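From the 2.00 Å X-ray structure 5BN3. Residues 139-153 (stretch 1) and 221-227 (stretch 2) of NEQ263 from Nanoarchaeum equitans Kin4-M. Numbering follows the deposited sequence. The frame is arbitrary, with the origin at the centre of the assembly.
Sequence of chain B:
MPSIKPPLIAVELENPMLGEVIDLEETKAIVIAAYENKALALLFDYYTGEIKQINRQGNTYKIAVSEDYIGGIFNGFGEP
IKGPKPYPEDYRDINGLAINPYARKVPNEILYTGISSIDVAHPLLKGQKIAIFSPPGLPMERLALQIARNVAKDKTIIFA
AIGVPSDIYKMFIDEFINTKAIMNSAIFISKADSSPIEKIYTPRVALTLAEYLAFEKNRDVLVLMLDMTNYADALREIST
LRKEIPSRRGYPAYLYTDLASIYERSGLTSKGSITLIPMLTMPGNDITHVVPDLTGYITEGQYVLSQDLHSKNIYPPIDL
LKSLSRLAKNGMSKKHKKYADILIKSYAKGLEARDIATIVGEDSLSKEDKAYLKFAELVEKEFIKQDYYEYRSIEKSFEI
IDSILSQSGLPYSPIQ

Stretch 1 (139-153) PMERLALQIARNVAK
Stretch 2, residues 221-227: VLVLMLD

Residues 140-151 form an α-helix that packs alongside strand 221-226, with the two axes 10.4 Å apart at closest approach. Their N-to-C directions differ by 172°, so helix and strand run almost exactly antiparallel, and the start of the helix sits beside the end of the strand. The register follows from this: the CA atoms of E141 and L226 are 8.9 Å apart, those of A144 and L224 7.8 Å, and those of A152 and L222 6.7 Å. These CA distances shorten from the start of the helix to A152, just beyond its end.

P139 occupies the N-cap position (phi/psi -73/58), and L143 N donates to P139 O at 3.3 Å. Regular i to i-4 bonds follow, with phi/psi near -65/-40, except that N150 N bonds to I147 O (3.0 Å), which also accepts from V151 N (3.0 Å); phi of N150 and V151 shifts to -104°. The side chain of N150 (chi1 m) turns back onto the helix, ND2 donating to Q146 O at 2.8 Å. A152 leaves helical geometry at -127/30, its N held to A148 O by a weak 3.4 Å bond.

The strand is extended, with phi/psi running from -122/140 at V221 to -160/135 at L226. Its alternation directs L222, L224 and L226 toward the helix, and these three leucines supply all of the strand's share of the 332 Å² buried. No hydrogen bond crosses the interface; the contact is apolar.

L222 covers the most surface. In the t,p rotamer (174°, 65°), its CD2 approaches A148 CB at 3.9 Å, A152 CB at 3.8 Å and V151 CG2 at 4.0 Å, with V151 in the m rotamer. One methyl thus meets residues spaced three and four apart along the last helical turn and its exit. The alanine side chains, each a single methyl, leave the leucine close to the backbone: L222 CD2 is also 3.9 Å from A148 CA.

L224 adopts m,t (-52°, 174°) and places CD1 3.9 Å from A148 CB, so A148 is touched by two successive inward-facing leucines. L224 CD1 also lies 4.4 Å from A144 O.

L226, again t,p (169°, 72°), packs against the first helical turn. M140 is extended through chi1 and chi2 (both t) before chi3 turns to p, bringing CE to 3.6 Å from L226 CD1. E141 (m, p) offers its aliphatic portion, CG lying 4.2 Å from L226 CD2, while its carboxylate is hydrogen-bonded elsewhere in the structure. A cis peptide bond then leads to D227, whose side chain (chi1 t) caps the following helix.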

# COMPACT_ATOMS: atom_id res chain seq x y z
N PRO B 139 -5.78 17.89 -24.29
CA PRO B 139 -6.08 19.31 -24.56
C PRO B 139 -7.16 19.92 -23.65
O PRO B 139 -8.17 20.42 -24.15
CB PRO B 139 -6.58 19.29 -26.00
CG PRO B 139 -7.17 17.93 -26.17
CD PRO B 139 -6.29 17.02 -25.37
N MET B 140 -6.93 19.89 -22.34
CA MET B 140 -7.84 20.48 -21.38
C MET B 140 -7.91 22.00 -21.53
O MET B 140 -8.97 22.61 -21.33
CB MET B 140 -7.40 20.10 -19.96
CG MET B 140 -8.15 20.80 -18.84
SD MET B 140 -7.65 20.18 -17.22
CE MET B 140 -5.87 20.38 -17.31
N GLU B 141 -6.79 22.61 -21.90
CA GLU B 141 -6.72 24.05 -22.06
C GLU B 141 -7.56 24.53 -23.24
O GLU B 141 -8.28 25.52 -23.13
CB GLU B 141 -5.27 24.52 -22.22
CG GLU B 141 -4.35 24.14 -21.06
CD GLU B 141 -3.76 22.75 -21.21
OE1 GLU B 141 -4.03 22.08 -22.23
OE2 GLU B 141 -3.01 22.32 -20.30
N ARG B 142 -7.45 23.83 -24.37
CA ARG B 142 -8.27 24.15 -25.54
C ARG B 142 -9.75 24.06 -25.23
O ARG B 142 -10.54 24.90 -25.67
CB ARG B 142 -7.91 23.24 -26.72
CG ARG B 142 -6.54 23.50 -27.31
CD ARG B 142 -6.53 23.36 -28.83
NE ARG B 142 -6.75 21.98 -29.27
CZ ARG B 142 -5.78 21.09 -29.45
NH1 ARG B 142 -4.51 21.42 -29.22
NH2 ARG B 142 -6.07 19.86 -29.86
N LEU B 143 -10.14 23.05 -24.46
CA LEU B 143 -11.55 22.86 -24.10
C LEU B 143 -12.07 24.02 -23.27
O LEU B 143 -13.17 24.52 -23.51
CB LEU B 143 -11.74 21.54 -23.35
CG LEU B 143 -13.19 21.27 -22.91
CD1 LEU B 143 -14.11 21.22 -24.12
CD2 LEU B 143 -13.29 19.98 -22.11
N ALA B 144 -11.29 24.45 -22.29
CA ALA B 144 -11.69 25.56 -21.42
C ALA B 144 -11.83 26.86 -22.21
O ALA B 144 -12.75 27.64 -21.97
CB ALA B 144 -10.68 25.74 -20.32
N LEU B 145 -10.90 27.08 -23.14
CA LEU B 145 -10.90 28.28 -23.97
C LEU B 145 -12.08 28.30 -24.94
O LEU B 145 -12.68 29.34 -25.17
CB LEU B 145 -9.59 28.40 -24.74
CG LEU B 145 -8.37 28.81 -23.91
CD1 LEU B 145 -7.10 28.79 -24.74
CD2 LEU B 145 -8.61 30.19 -23.34
N GLN B 146 -12.41 27.14 -25.50
CA GLN B 146 -13.55 27.03 -26.41
C GLN B 146 -14.85 27.29 -25.66
O GLN B 146 -15.78 27.89 -26.20
CB GLN B 146 -13.57 25.67 -27.11
CG GLN B 146 -14.67 25.54 -28.16
CD GLN B 146 -14.56 24.27 -28.98
OE1 GLN B 146 -13.70 23.42 -28.73
NE2 GLN B 146 -15.43 24.14 -29.98
N ILE B 147 -14.92 26.84 -24.41
CA ILE B 147 -16.07 27.10 -23.56
C ILE B 147 -16.17 28.59 -23.23
O ILE B 147 -17.22 29.21 -23.42
CB ILE B 147 -16.01 26.29 -22.25
CG1 ILE B 147 -16.31 24.81 -22.52
CG2 ILE B 147 -16.99 26.84 -21.23
CD1 ILE B 147 -16.06 23.91 -21.32
N ALA B 148 -15.06 29.17 -22.76
CA ALA B 148 -15.02 30.58 -22.40
C ALA B 148 -15.39 31.49 -23.57
O ALA B 148 -16.04 32.52 -23.38
CB ALA B 148 -13.64 30.94 -21.86
N ARG B 149 -14.96 31.11 -24.77
CA ARG B 149 -15.23 31.88 -25.98
C ARG B 149 -16.73 32.03 -26.23
O ARG B 149 -17.18 33.05 -26.76
CB ARG B 149 -14.57 31.21 -27.19
CG ARG B 149 -14.59 32.04 -28.47
CD ARG B 149 -14.39 31.17 -29.70
NE ARG B 149 -13.25 30.26 -29.56
CZ ARG B 149 -13.20 29.04 -30.09
NH1 ARG B 149 -14.22 28.58 -30.81
NH2 ARG B 149 -12.13 28.28 -29.91
N ASN B 150 -17.51 31.02 -25.84
CA ASN B 150 -18.93 30.99 -26.19
C ASN B 150 -19.92 31.34 -25.07
O ASN B 150 -21.04 31.77 -25.35
CB ASN B 150 -19.29 29.63 -26.81
CG ASN B 150 -18.62 29.40 -28.15
OD1 ASN B 150 -18.92 30.09 -29.13
ND2 ASN B 150 -17.71 28.44 -28.21
N VAL B 151 -19.51 31.16 -23.82
CA VAL B 151 -20.42 31.40 -22.69
C VAL B 151 -20.15 32.72 -21.96
O VAL B 151 -20.88 33.08 -21.04
CB VAL B 151 -20.41 30.24 -21.67
CG1 VAL B 151 -20.68 28.91 -22.36
CG2 VAL B 151 -19.07 30.19 -20.94
N ALA B 152 -19.11 33.43 -22.38
CA ALA B 152 -18.71 34.66 -21.70
C ALA B 152 -18.57 35.86 -22.64
O ALA B 152 -17.77 36.76 -22.39
CB ALA B 152 -17.41 34.44 -20.95
N LYS B 153 -19.36 35.88 -23.71
CA LYS B 153 -19.38 37.00 -24.65
C LYS B 153 -19.88 38.28 -23.99
O LYS B 153 -19.58 39.38 -24.45
CB LYS B 153 -20.26 36.65 -25.85
CG LYS B 153 -19.65 35.59 -26.77
CD LYS B 153 -20.67 35.02 -27.74
CE LYS B 153 -19.99 34.10 -28.76
NZ LYS B 153 -20.95 33.29 -29.56
N VAL B 221 -20.35 36.44 -13.87
CA VAL B 221 -18.90 36.28 -13.97
C VAL B 221 -18.53 34.83 -14.29
O VAL B 221 -19.14 33.90 -13.78
CB VAL B 221 -18.21 36.73 -12.66
CG1 VAL B 221 -16.71 36.48 -12.73
CG2 VAL B 221 -18.48 38.20 -12.41
N LEU B 222 -17.53 34.66 -15.15
CA LEU B 222 -16.97 33.33 -15.42
C LEU B 222 -15.56 33.24 -14.83
O LEU B 222 -14.68 34.03 -15.17
CB LEU B 222 -16.92 33.05 -16.92
CG LEU B 222 -16.21 31.74 -17.30
CD1 LEU B 222 -17.00 30.57 -16.76
CD2 LEU B 222 -16.02 31.62 -18.80
N VAL B 223 -15.35 32.27 -13.95
CA VAL B 223 -14.03 32.06 -13.36
C VAL B 223 -13.42 30.74 -13.84
O VAL B 223 -14.02 29.68 -13.67
CB VAL B 223 -14.07 32.09 -11.82
CG1 VAL B 223 -12.66 31.96 -11.26
CG2 VAL B 223 -14.69 33.38 -11.34
N LEU B 224 -12.24 30.83 -14.44
CA LEU B 224 -11.48 29.66 -14.84
C LEU B 224 -10.24 29.55 -13.95
O LEU B 224 -9.52 30.54 -13.76
CB LEU B 224 -11.05 29.77 -16.30
CG LEU B 224 -12.12 30.09 -17.35
CD1 LEU B 224 -11.49 30.33 -18.71
CD2 LEU B 224 -13.14 28.97 -17.42
N MET B 225 -9.98 28.36 -13.41
CA MET B 225 -8.74 28.16 -12.65
C MET B 225 -8.06 26.83 -12.94
O MET B 225 -8.71 25.80 -13.13
CB MET B 225 -8.93 28.40 -11.14
CG MET B 225 -9.97 27.54 -10.46
SD MET B 225 -10.03 27.85 -8.67
CE MET B 225 -10.60 29.55 -8.65
N LEU B 226 -6.73 26.88 -12.96
CA LEU B 226 -5.87 25.78 -13.39
C LEU B 226 -4.51 26.06 -12.78
O LEU B 226 -4.05 27.20 -12.85
CB LEU B 226 -5.77 25.82 -14.92
CG LEU B 226 -4.75 24.96 -15.67
CD1 LEU B 226 -5.15 23.50 -15.64
CD2 LEU B 226 -4.63 25.44 -17.11
N ASP B 227 -3.84 25.07 -12.19
CA ASP B 227 -4.29 23.68 -12.11
C ASP B 227 -4.51 23.37 -10.63
O ASP B 227 -3.65 23.69 -9.80
CB ASP B 227 -3.17 22.78 -12.67
CG ASP B 227 -3.55 21.31 -12.75
OD1 ASP B 227 -4.23 20.78 -11.84
OD2 ASP B 227 -3.14 20.66 -13.74